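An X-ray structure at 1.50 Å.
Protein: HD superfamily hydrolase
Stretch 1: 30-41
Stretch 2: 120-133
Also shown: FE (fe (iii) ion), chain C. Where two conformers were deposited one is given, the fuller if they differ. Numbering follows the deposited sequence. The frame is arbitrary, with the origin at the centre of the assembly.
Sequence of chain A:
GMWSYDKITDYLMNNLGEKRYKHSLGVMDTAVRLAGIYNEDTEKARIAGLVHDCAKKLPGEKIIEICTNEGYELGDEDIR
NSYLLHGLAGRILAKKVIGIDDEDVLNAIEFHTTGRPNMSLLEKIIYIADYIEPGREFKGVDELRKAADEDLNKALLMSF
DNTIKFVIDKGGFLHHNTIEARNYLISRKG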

# COMPACT_ATOMS: atom_id res chain seq x y z
N THR A 30 11.54 -25.22 -10.71
CA THR A 30 10.70 -25.04 -9.54
C THR A 30 9.23 -24.87 -9.90
O THR A 30 8.33 -25.45 -9.27
CB THR A 30 11.17 -23.83 -8.71
OG1 THR A 30 12.52 -24.05 -8.29
CG2 THR A 30 10.26 -23.59 -7.49
N ALA A 31 8.97 -24.07 -10.94
CA ALA A 31 7.61 -23.87 -11.44
C ALA A 31 7.02 -25.21 -11.87
O ALA A 31 5.89 -25.50 -11.61
CB ALA A 31 7.59 -22.87 -12.62
N VAL A 32 7.83 -26.02 -12.55
CA VAL A 32 7.35 -27.33 -12.99
C VAL A 32 7.03 -28.21 -11.80
O VAL A 32 6.01 -28.89 -11.80
CB VAL A 32 8.37 -27.96 -13.96
CG1 VAL A 32 8.05 -29.46 -14.24
CG2 VAL A 32 8.39 -27.20 -15.27
N ARG A 33 7.90 -28.17 -10.80
CA ARG A 33 7.70 -28.99 -9.58
C ARG A 33 6.38 -28.58 -8.88
O ARG A 33 5.49 -29.40 -8.53
CB ARG A 33 8.89 -28.85 -8.64
CG ARG A 33 8.80 -29.73 -7.38
CD ARG A 33 10.00 -29.59 -6.51
NE ARG A 33 10.20 -28.22 -6.02
CZ ARG A 33 9.53 -27.70 -5.01
NH1 ARG A 33 8.58 -28.38 -4.40
NH2 ARG A 33 9.80 -26.45 -4.64
N LEU A 34 6.17 -27.26 -8.75
CA LEU A 34 4.98 -26.78 -8.08
C LEU A 34 3.73 -27.09 -8.90
O LEU A 34 2.64 -27.32 -8.38
CB LEU A 34 5.11 -25.28 -7.77
CG LEU A 34 6.11 -24.86 -6.73
CD1 LEU A 34 6.26 -23.33 -6.70
CD2 LEU A 34 5.73 -25.37 -5.31
N ALA A 35 3.87 -27.04 -10.21
CA ALA A 35 2.78 -27.37 -11.09
C ALA A 35 2.28 -28.79 -10.89
O ALA A 35 1.11 -29.06 -11.01
CB ALA A 35 3.18 -27.16 -12.57
N GLY A 36 3.25 -29.67 -10.65
CA GLY A 36 2.93 -31.07 -10.35
C GLY A 36 2.14 -31.16 -9.06
O GLY A 36 1.13 -31.87 -9.00
N ILE A 37 2.56 -30.45 -8.02
CA ILE A 37 1.87 -30.45 -6.73
C ILE A 37 0.44 -29.91 -6.83
O ILE A 37 -0.50 -30.47 -6.23
CB ILE A 37 2.63 -29.62 -5.69
CG1 ILE A 37 3.95 -30.31 -5.32
CG2 ILE A 37 1.76 -29.35 -4.41
CD1 ILE A 37 4.95 -29.46 -4.54
N TYR A 38 0.25 -28.83 -7.62
CA TYR A 38 -1.02 -28.13 -7.66
C TYR A 38 -1.88 -28.39 -8.90
O TYR A 38 -2.91 -27.77 -9.11
CB TYR A 38 -0.77 -26.60 -7.45
CG TYR A 38 -0.30 -26.27 -6.04
CD1 TYR A 38 -1.20 -26.21 -4.97
CD2 TYR A 38 1.04 -25.98 -5.78
CE1 TYR A 38 -0.77 -25.94 -3.71
CE2 TYR A 38 1.47 -25.70 -4.47
CZ TYR A 38 0.54 -25.68 -3.44
OH TYR A 38 0.96 -25.38 -2.17
N ASN A 39 -1.44 -29.31 -9.75
CA ASN A 39 -2.20 -29.67 -10.94
C ASN A 39 -2.30 -28.55 -12.00
O ASN A 39 -3.30 -28.38 -12.70
CB ASN A 39 -3.61 -30.16 -10.54
CG ASN A 39 -4.32 -30.90 -11.67
OD1 ASN A 39 -3.68 -31.49 -12.54
ND2 ASN A 39 -5.65 -30.88 -11.65
N GLU A 40 -1.23 -27.77 -12.12
CA GLU A 40 -1.16 -26.76 -13.14
C GLU A 40 -0.46 -27.42 -14.36
O GLU A 40 0.31 -28.39 -14.24
CB GLU A 40 -0.42 -25.49 -12.65
CG GLU A 40 -0.31 -24.37 -13.66
CD GLU A 40 -1.65 -23.97 -14.19
OE1 GLU A 40 -2.43 -23.29 -13.49
OE2 GLU A 40 -1.99 -24.39 -15.33
N ASP A 41 -0.75 -26.87 -15.52
CA ASP A 41 -0.14 -27.33 -16.78
C ASP A 41 1.37 -27.25 -16.71
O ASP A 41 1.93 -26.16 -16.46
CB ASP A 41 -0.69 -26.58 -17.98
CG ASP A 41 -0.17 -27.10 -19.27
OD1 ASP A 41 0.91 -26.72 -19.68
OD2 ASP A 41 -0.82 -27.97 -19.86
N SER A 120 -3.94 -15.97 -11.00
CA SER A 120 -4.17 -17.35 -11.36
C SER A 120 -3.17 -18.23 -10.61
O SER A 120 -2.13 -17.80 -10.10
CB SER A 120 -3.99 -17.52 -12.87
OG SER A 120 -2.60 -17.52 -13.21
N LEU A 121 -3.47 -19.53 -10.62
CA LEU A 121 -2.59 -20.49 -10.05
C LEU A 121 -1.19 -20.37 -10.70
O LEU A 121 -0.18 -20.39 -9.98
CB LEU A 121 -3.18 -21.89 -10.24
CG LEU A 121 -2.27 -23.02 -9.79
CD1 LEU A 121 -1.80 -22.90 -8.33
CD2 LEU A 121 -2.95 -24.37 -10.08
N LEU A 122 -1.13 -20.21 -12.03
CA LEU A 122 0.18 -20.09 -12.73
C LEU A 122 0.92 -18.82 -12.26
O LEU A 122 2.10 -18.87 -11.98
CB LEU A 122 0.02 -20.11 -14.22
CG LEU A 122 1.33 -19.99 -15.04
CD1 LEU A 122 2.18 -21.29 -14.78
CD2 LEU A 122 0.98 -19.74 -16.52
N GLU A 123 0.19 -17.71 -12.16
CA GLU A 123 0.81 -16.48 -11.69
C GLU A 123 1.43 -16.66 -10.30
O GLU A 123 2.55 -16.21 -10.03
CB GLU A 123 -0.22 -15.36 -11.62
CG GLU A 123 -0.68 -14.79 -12.90
CD GLU A 123 -1.79 -13.78 -12.73
OE1 GLU A 123 -1.49 -12.72 -12.14
OE2 GLU A 123 -2.95 -14.05 -13.13
N LYS A 124 0.70 -17.35 -9.40
CA LYS A 124 1.19 -17.59 -8.07
C LYS A 124 2.48 -18.45 -8.06
O LYS A 124 3.42 -18.21 -7.33
CB LYS A 124 0.14 -18.22 -7.17
CG LYS A 124 -1.11 -17.38 -7.03
CD LYS A 124 -2.13 -18.06 -6.12
CE LYS A 124 -3.36 -17.18 -5.95
NZ LYS A 124 -4.45 -17.89 -5.18
N ILE A 125 2.43 -19.53 -8.85
CA ILE A 125 3.56 -20.45 -8.98
C ILE A 125 4.84 -19.71 -9.46
O ILE A 125 5.94 -19.89 -8.90
CB ILE A 125 3.18 -21.61 -9.92
CG1 ILE A 125 2.18 -22.54 -9.21
CG2 ILE A 125 4.43 -22.37 -10.30
CD1 ILE A 125 1.65 -23.72 -10.07
N ILE A 126 4.67 -18.82 -10.46
CA ILE A 126 5.85 -18.14 -11.05
C ILE A 126 6.37 -17.12 -10.03
O ILE A 126 7.58 -17.03 -9.75
CB ILE A 126 5.55 -17.52 -12.42
CG1 ILE A 126 5.14 -18.64 -13.41
CG2 ILE A 126 6.74 -16.71 -12.90
CD1 ILE A 126 6.09 -19.86 -13.47
N TYR A 127 5.45 -16.40 -9.42
CA TYR A 127 5.84 -15.43 -8.40
C TYR A 127 6.66 -16.08 -7.25
O TYR A 127 7.74 -15.62 -6.88
CB TYR A 127 4.59 -14.70 -7.86
CG TYR A 127 4.90 -13.79 -6.68
CD1 TYR A 127 5.02 -14.34 -5.43
CD2 TYR A 127 5.19 -12.44 -6.84
CE1 TYR A 127 5.35 -13.59 -4.35
CE2 TYR A 127 5.55 -11.66 -5.75
CZ TYR A 127 5.65 -12.27 -4.51
OH TYR A 127 5.95 -11.57 -3.34
N ILE A 128 6.15 -17.18 -6.72
CA ILE A 128 6.83 -17.79 -5.58
C ILE A 128 8.09 -18.56 -5.98
O ILE A 128 9.08 -18.60 -5.25
CB ILE A 128 5.85 -18.65 -4.75
CG1 ILE A 128 6.32 -18.70 -3.29
CG2 ILE A 128 5.64 -20.01 -5.36
CD1 ILE A 128 6.12 -17.35 -2.52
N ALA A 129 8.06 -19.11 -7.19
CA ALA A 129 9.22 -19.87 -7.69
C ALA A 129 10.45 -19.02 -7.72
O ALA A 129 11.55 -19.50 -7.40
CB ALA A 129 8.95 -20.45 -9.10
N ASP A 130 10.28 -17.73 -8.01
CA ASP A 130 11.42 -16.84 -8.03
C ASP A 130 12.15 -16.77 -6.66
O ASP A 130 13.38 -16.73 -6.59
CB ASP A 130 10.93 -15.46 -8.46
CG ASP A 130 12.06 -14.54 -8.82
OD1 ASP A 130 12.98 -15.00 -9.48
OD2 ASP A 130 11.98 -13.35 -8.48
N TYR A 131 11.37 -16.81 -5.59
CA TYR A 131 11.86 -16.78 -4.20
C TYR A 131 12.43 -18.09 -3.67
O TYR A 131 13.32 -18.10 -2.85
CB TYR A 131 10.72 -16.33 -3.25
CG TYR A 131 10.41 -14.87 -3.37
CD1 TYR A 131 9.52 -14.38 -4.32
CD2 TYR A 131 11.05 -13.96 -2.55
CE1 TYR A 131 9.27 -13.02 -4.44
CE2 TYR A 131 10.82 -12.61 -2.68
CZ TYR A 131 9.92 -12.14 -3.61
OH TYR A 131 9.71 -10.77 -3.71
N ILE A 132 11.89 -19.21 -4.12
CA ILE A 132 12.26 -20.48 -3.52
C ILE A 132 13.10 -21.44 -4.40
O ILE A 132 13.38 -22.57 -3.98
CB ILE A 132 10.97 -21.22 -3.04
CG1 ILE A 132 10.08 -21.65 -4.21
CG2 ILE A 132 10.17 -20.36 -2.01
CD1 ILE A 132 9.00 -22.64 -3.90
N GLU A 133 13.48 -20.99 -5.61
CA GLU A 133 14.29 -21.81 -6.52
C GLU A 133 15.57 -22.16 -5.79
O GLU A 133 16.04 -21.40 -4.94
CB GLU A 133 14.50 -21.16 -7.90
CG GLU A 133 15.22 -19.85 -7.88
CD GLU A 133 16.70 -19.99 -8.16
OE1 GLU A 133 17.18 -21.16 -8.26
OE2 GLU A 133 17.38 -18.92 -8.30
FE FE C . 13.64 -13.78 -11.14
O HOH W 1 12.50 -25.02 -4.63
O HOH W 2 -3.36 -20.80 -13.94
O HOH W 3 12.31 -12.70 -11.17

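No direct hydrogen bond joins these two stretches; the polar links between them run through water, one near each end of a largely apolar contact. Water 2 donates to Glu-40 OE1 (2.7 Å) and accepts from Leu-122 N (3.0 Å), a first-turn amide with no helical carbonyl to meet. Glu-40 suits this place because its bent side chain (chi2 p) also brings OE2 to within 2.8 Å of Asp-41 N, which donates to it, while its CB packs 3.8 Å from Ile-125 CD1. At the other end of the contact, where the second helix finishes, water 1 accepts from Arg-33 NH2 (3.1 Å) and donates to Ile-132 O (2.7 Å); Arg-33 suits this exposed edge, its long side chain carrying NH2 to the water.

Between these waters the helices' N-to-C directions make an angle of 133°, nearer antiparallel than parallel, their axes approaching to 9.1 Å. Alanines permit close packing: Ala-31 CB lies 3.5 Å from Ile-126 CD1, and Ala-129 CB is 3.8 Å from Thr-30 CG2. Thr-30 thus offers a methyl to the apolar surface, while its OG1 is hydrogen-bonded elsewhere in the structure. Ile-125 and Leu-34, both buried, point toward the opposing stretch; their branched apolar side chains fill space without leaving a polar group unpaired. Ile-125 CG2 reaches Leu-34 CB at 3.9 Å, and Leu-34 extends CD1 to Ile-128 CG2 (3.6 Å) and Ile-132 CD1 (4.0 Å). Nearer Glu-40, Leu-121 CD1 packs against Tyr-38 CB at 3.9 Å. In all, 592 Å² is buried, summed over both sides.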